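Long-range contacts in alginate biosynthesis protein AlgX (Pseudomonas aeruginosa, PDB 4KNC), which takes part in the O-acetylation of the exopolysaccharide alginate and protects the polymer from degradation as it crosses the periplasm: residues G33-H37 against R48-D52; L53-F57 against L109-Y114. All blocks are in the same frame, centred on the assembly; numbering follows the deposited sequence.

Contacts 1 and 2 illustrate how one long connection can be fastened at successive points. The chain between strand 46-48 and helix 61-76 has little regular structure; R48-D52, which runs out of the strand, is tied to G33-H37, and its continuation, L53-F57, rests on helix 107-123 of the SGNH hydrolase-like domain. The two centres lie about 15 Å apart, and a probable hydrogen bond of 3.3 Å from L53 N to R48 O links them. Contact 1 borders the inferred catalytic residues: the side chain of F35 is about 7 Å from that of D148, and that of F34 about 7 Å from that of H150. Contact 2 lies away from these sites.

Contact 1. Residues G33-H37 against R48-D52; sequences GFFTH and RTTYD
Six hydrogen bonds fasten this pair of segments, and most use backbone carbonyls of 33-37. T36 O accepts two, from T50 OG1 (2.7 Å) and from T50 N (3.1 Å). At H37, which follows a cis peptide bond and has its CA 5.2 Å from R48 CA, the exchange is reciprocal: H37 N donates to T49 OG1 at 2.9 Å and T49 N to H37 O at 2.9 Å. T49 and T50 both hold chi1 in p, and residues 49-52 have helical phi/psi. Toward the start of 33-37, Y51 OH donates to G33 O (3.0 Å) and R48 NH1 to F34 O (3.1 Å).

The arginine is oriented from its own segment: R48 NH2 forms a salt bridge with D52 OD1 at 2.9 Å, R48 N donates to D52 OD2 at 2.8 Å, and D52 also pairs with R89. With F34 chi1 in t, the guanidinium lies over one face of its ring in a cation-pi contact, R48 CZ standing 4.7 Å from the centroid. The Y51 ring, chi1 in m, meets F34 obliquely, F34 CD1 to Y51 CE2 being 4.0 Å. At the other end, T49 CG2 makes a CH-pi contact 3.7 Å from the centroid of the H37 ring (chi1 in p), whose ND1 is hydrogen-bonded to D24. The CA-CB bond of F35 points away from R48-D52, and its side chain touches helix 194-203.

F34 also meets H149 edge-to-face, beside the inferred catalytic H150. The chemistry implies a joint bordering the probable SGNH active site in which side chains as well as backbone supply the bonds: G33 O and F34 O are met by side chains, while T49 OG1 receives an amide.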
# COMPACT_ATOMS: atom_id res chain seq x y z
N GLY A 33 16.23 -4.25 -11.15
CA GLY A 33 15.04 -3.77 -11.85
C GLY A 33 14.37 -2.57 -11.21
O GLY A 33 13.58 -1.86 -11.85
N PHE A 34 14.68 -2.33 -9.93
CA PHE A 34 14.14 -1.20 -9.20
C PHE A 34 14.89 0.12 -9.50
O PHE A 34 14.51 1.17 -8.99
CB PHE A 34 14.18 -1.50 -7.70
CG PHE A 34 13.43 -0.51 -6.85
CD1 PHE A 34 12.05 -0.41 -6.93
CD2 PHE A 34 14.10 0.32 -5.97
CE1 PHE A 34 11.35 0.51 -6.13
CE2 PHE A 34 13.41 1.24 -5.17
CZ PHE A 34 12.04 1.34 -5.26
N PHE A 35 15.94 0.06 -10.32
CA PHE A 35 16.78 1.23 -10.55
C PHE A 35 16.88 1.68 -12.02
O PHE A 35 17.59 2.62 -12.33
CB PHE A 35 18.18 1.00 -9.98
CG PHE A 35 18.17 0.52 -8.56
CD1 PHE A 35 18.01 1.41 -7.52
CD2 PHE A 35 18.32 -0.83 -8.27
CE1 PHE A 35 17.99 0.97 -6.19
CE2 PHE A 35 18.29 -1.29 -6.95
CZ PHE A 35 18.13 -0.39 -5.91
N THR A 36 16.15 1.00 -12.89
CA THR A 36 16.27 1.17 -14.34
C THR A 36 15.92 2.57 -14.88
O THR A 36 14.82 3.05 -14.65
CB THR A 36 15.33 0.17 -15.04
OG1 THR A 36 15.43 -1.10 -14.37
CG2 THR A 36 15.69 0.02 -16.51
N HIS A 37 16.86 3.25 -15.55
CA HIS A 37 18.29 3.01 -15.41
C HIS A 37 18.85 4.28 -14.72
O HIS A 37 18.19 5.33 -14.72
CB HIS A 37 18.97 2.73 -16.76
CG HIS A 37 19.11 3.93 -17.66
ND1 HIS A 37 18.32 4.13 -18.77
CD2 HIS A 37 19.97 4.98 -17.61
CE1 HIS A 37 18.67 5.25 -19.36
NE2 HIS A 37 19.67 5.79 -18.68
N ARG A 48 16.52 7.60 -11.42
CA ARG A 48 16.12 6.48 -12.26
C ARG A 48 15.25 7.00 -13.39
O ARG A 48 14.30 7.71 -13.13
CB ARG A 48 15.33 5.47 -11.44
CG ARG A 48 16.05 5.03 -10.17
CD ARG A 48 15.10 4.26 -9.29
NE ARG A 48 14.10 5.15 -8.70
CZ ARG A 48 13.12 4.74 -7.91
NH1 ARG A 48 12.98 3.46 -7.62
NH2 ARG A 48 12.26 5.62 -7.39
N THR A 49 15.55 6.64 -14.63
CA THR A 49 14.82 7.18 -15.77
C THR A 49 13.36 6.72 -15.79
O THR A 49 12.45 7.52 -16.05
CB THR A 49 15.49 6.77 -17.09
OG1 THR A 49 15.69 5.35 -17.09
CG2 THR A 49 16.86 7.45 -17.23
N THR A 50 13.12 5.44 -15.51
CA THR A 50 11.77 4.89 -15.65
C THR A 50 10.90 5.15 -14.43
O THR A 50 9.69 5.22 -14.53
CB THR A 50 11.78 3.37 -15.95
OG1 THR A 50 12.19 2.65 -14.78
CG2 THR A 50 12.75 3.03 -17.10
N TYR A 51 11.52 5.29 -13.26
CA TYR A 51 10.75 5.55 -12.05
C TYR A 51 10.64 7.04 -11.77
O TYR A 51 9.57 7.51 -11.41
CB TYR A 51 11.39 4.87 -10.84
CG TYR A 51 11.29 3.37 -10.84
CD1 TYR A 51 12.16 2.59 -11.61
CD2 TYR A 51 10.33 2.72 -10.08
CE1 TYR A 51 12.06 1.20 -11.61
CE2 TYR A 51 10.22 1.34 -10.07
CZ TYR A 51 11.09 0.58 -10.83
OH TYR A 51 10.98 -0.79 -10.81
N ASP A 52 11.74 7.76 -11.89
CA ASP A 52 11.81 9.14 -11.41
C ASP A 52 11.50 10.14 -12.49
O ASP A 52 10.97 11.23 -12.21
CB ASP A 52 13.19 9.46 -10.83
CG ASP A 52 13.57 8.56 -9.69
OD1 ASP A 52 12.67 7.98 -9.02
OD2 ASP A 52 14.78 8.45 -9.45

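Contact 2. Residues L53-F57 against L109-Y114; sequences LRTDF and LAKKNY
Loop-on-helix packing within the SGNH hydrolase-like fold is the principle here: L53-F57, part of the connection leading to helix 61-76, lies along helix 107-123. The loop reaches the helix mainly through T55 and F57, the latter with an extended backbone (phi/psi -139/161), spaced so that T55 CA sits 3.9 Å from A110 CA and F57 CA 5.7 Å from Y114 CA, one helical turn later.

L109 begins the contact, its CD2 4.0 Å from T55 CB. At A110 the small side chain permits close approach: its CB is 3.5 Å from R54 O and 4.1 Å from F57 CE2, while A110 O, already bonded within the helix to Y114 N (2.9 Å), lies 3.3 Å from F57 CE2. N113, with chi1 in m, supplies the sole hydrogen bond between the segments, ND2 donating to T55 O at 2.8 Å with an N-H...O angle of 165°; its CB meets the edge of the phenylalanine ring, 4.0 Å from F57 CD2.

Y114 completes the turn. Its chi1 in t and that of F57 in m set the rings edge-to-face, planes at 90° and centroids 5.7 Å apart, with the tyrosine edge toward the phenylalanine face. Beyond it Y114 OH bonds to Y85 O at the end of strand 80-85, and L91 of helix 89-93 touches F57, A110 and Y114. Over the same F57 ring, Y114 CB makes a CH-pi contact 4.2 Å from the centroid.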
# COMPACT_ATOMS: atom_id res chain seq x y z
N LEU A 53 11.83 9.79 -13.72
CA LEU A 53 11.71 10.72 -14.84
C LEU A 53 10.58 10.31 -15.77
O LEU A 53 10.56 10.70 -16.94
CB LEU A 53 13.02 10.81 -15.62
CG LEU A 53 14.23 11.29 -14.80
CD1 LEU A 53 15.48 11.37 -15.66
CD2 LEU A 53 13.92 12.65 -14.17
N ARG A 54 9.65 9.53 -15.24
CA ARG A 54 8.55 9.05 -16.05
C ARG A 54 7.58 10.19 -16.32
O ARG A 54 7.53 11.16 -15.55
CB ARG A 54 7.83 7.90 -15.35
CG ARG A 54 7.02 8.30 -14.12
CD ARG A 54 5.92 7.29 -13.89
NE ARG A 54 6.37 6.12 -13.16
CZ ARG A 54 5.96 4.87 -13.37
NH1 ARG A 54 5.07 4.59 -14.32
NH2 ARG A 54 6.44 3.90 -12.62
N THR A 55 6.81 10.06 -17.40
CA THR A 55 5.74 11.00 -17.72
C THR A 55 4.38 10.34 -17.71
O THR A 55 3.37 11.01 -17.89
CB THR A 55 5.92 11.63 -19.12
OG1 THR A 55 5.99 10.58 -20.10
CG2 THR A 55 7.19 12.47 -19.18
N ASP A 56 4.33 9.03 -17.50
CA ASP A 56 3.06 8.30 -17.52
C ASP A 56 2.57 8.02 -16.11
O ASP A 56 3.34 7.56 -15.28
CB ASP A 56 3.23 6.99 -18.29
CG ASP A 56 4.23 6.06 -17.62
OD1 ASP A 56 5.44 6.40 -17.61
OD2 ASP A 56 3.81 5.01 -17.09
N PHE A 57 1.30 8.31 -15.82
CA PHE A 57 0.74 8.11 -14.48
C PHE A 57 -0.67 7.52 -14.57
O PHE A 57 -1.31 7.60 -15.60
CB PHE A 57 0.72 9.44 -13.70
CG PHE A 57 2.08 9.98 -13.41
CD1 PHE A 57 2.81 9.50 -12.34
CD2 PHE A 57 2.65 10.96 -14.22
CE1 PHE A 57 4.10 9.98 -12.08
CE2 PHE A 57 3.92 11.45 -13.96
CZ PHE A 57 4.65 10.96 -12.88
N LEU A 109 4.93 17.69 -19.15
CA LEU A 109 4.09 16.56 -19.52
C LEU A 109 3.83 15.65 -18.32
O LEU A 109 2.70 15.20 -18.10
CB LEU A 109 4.72 15.76 -20.64
CG LEU A 109 3.89 14.58 -21.10
CD1 LEU A 109 2.54 15.11 -21.59
CD2 LEU A 109 4.61 13.80 -22.18
N ALA A 110 4.90 15.39 -17.56
CA ALA A 110 4.80 14.58 -16.35
C ALA A 110 3.83 15.21 -15.35
O ALA A 110 2.96 14.54 -14.82
CB ALA A 110 6.19 14.38 -15.71
N LYS A 111 4.00 16.51 -15.11
CA LYS A 111 3.17 17.23 -14.15
C LYS A 111 1.69 17.23 -14.55
O LYS A 111 0.80 17.03 -13.73
CB LYS A 111 3.68 18.66 -13.99
CG LYS A 111 2.73 19.57 -13.19
CD LYS A 111 3.27 20.98 -13.10
CE LYS A 111 2.27 21.91 -12.41
NZ LYS A 111 2.85 23.26 -12.18
N LYS A 112 1.46 17.46 -15.84
CA LYS A 112 0.12 17.46 -16.40
C LYS A 112 -0.53 16.08 -16.20
O LYS A 112 -1.66 15.97 -15.73
CB LYS A 112 0.23 17.77 -17.90
CG LYS A 112 -1.07 18.01 -18.61
CD LYS A 112 -0.94 17.84 -20.12
CE LYS A 112 0.00 18.85 -20.73
NZ LYS A 112 0.38 18.44 -22.11
N ASN A 113 0.19 15.02 -16.55
CA ASN A 113 -0.35 13.68 -16.40
C ASN A 113 -0.61 13.28 -14.94
O ASN A 113 -1.64 12.68 -14.61
CB ASN A 113 0.54 12.67 -17.12
CG ASN A 113 0.39 12.77 -18.63
OD1 ASN A 113 -0.63 13.25 -19.12
ND2 ASN A 113 1.41 12.35 -19.36
N TYR A 114 0.32 13.65 -14.07
CA TYR A 114 0.15 13.47 -12.63
C TYR A 114 -1.13 14.16 -12.13
O TYR A 114 -1.98 13.54 -11.47
CB TYR A 114 1.38 14.00 -11.89
CG TYR A 114 1.30 13.83 -10.39
CD1 TYR A 114 0.74 14.82 -9.59
CD2 TYR A 114 1.78 12.67 -9.77
CE1 TYR A 114 0.66 14.67 -8.20
CE2 TYR A 114 1.70 12.51 -8.38
CZ TYR A 114 1.14 13.52 -7.61
OH TYR A 114 1.05 13.36 -6.24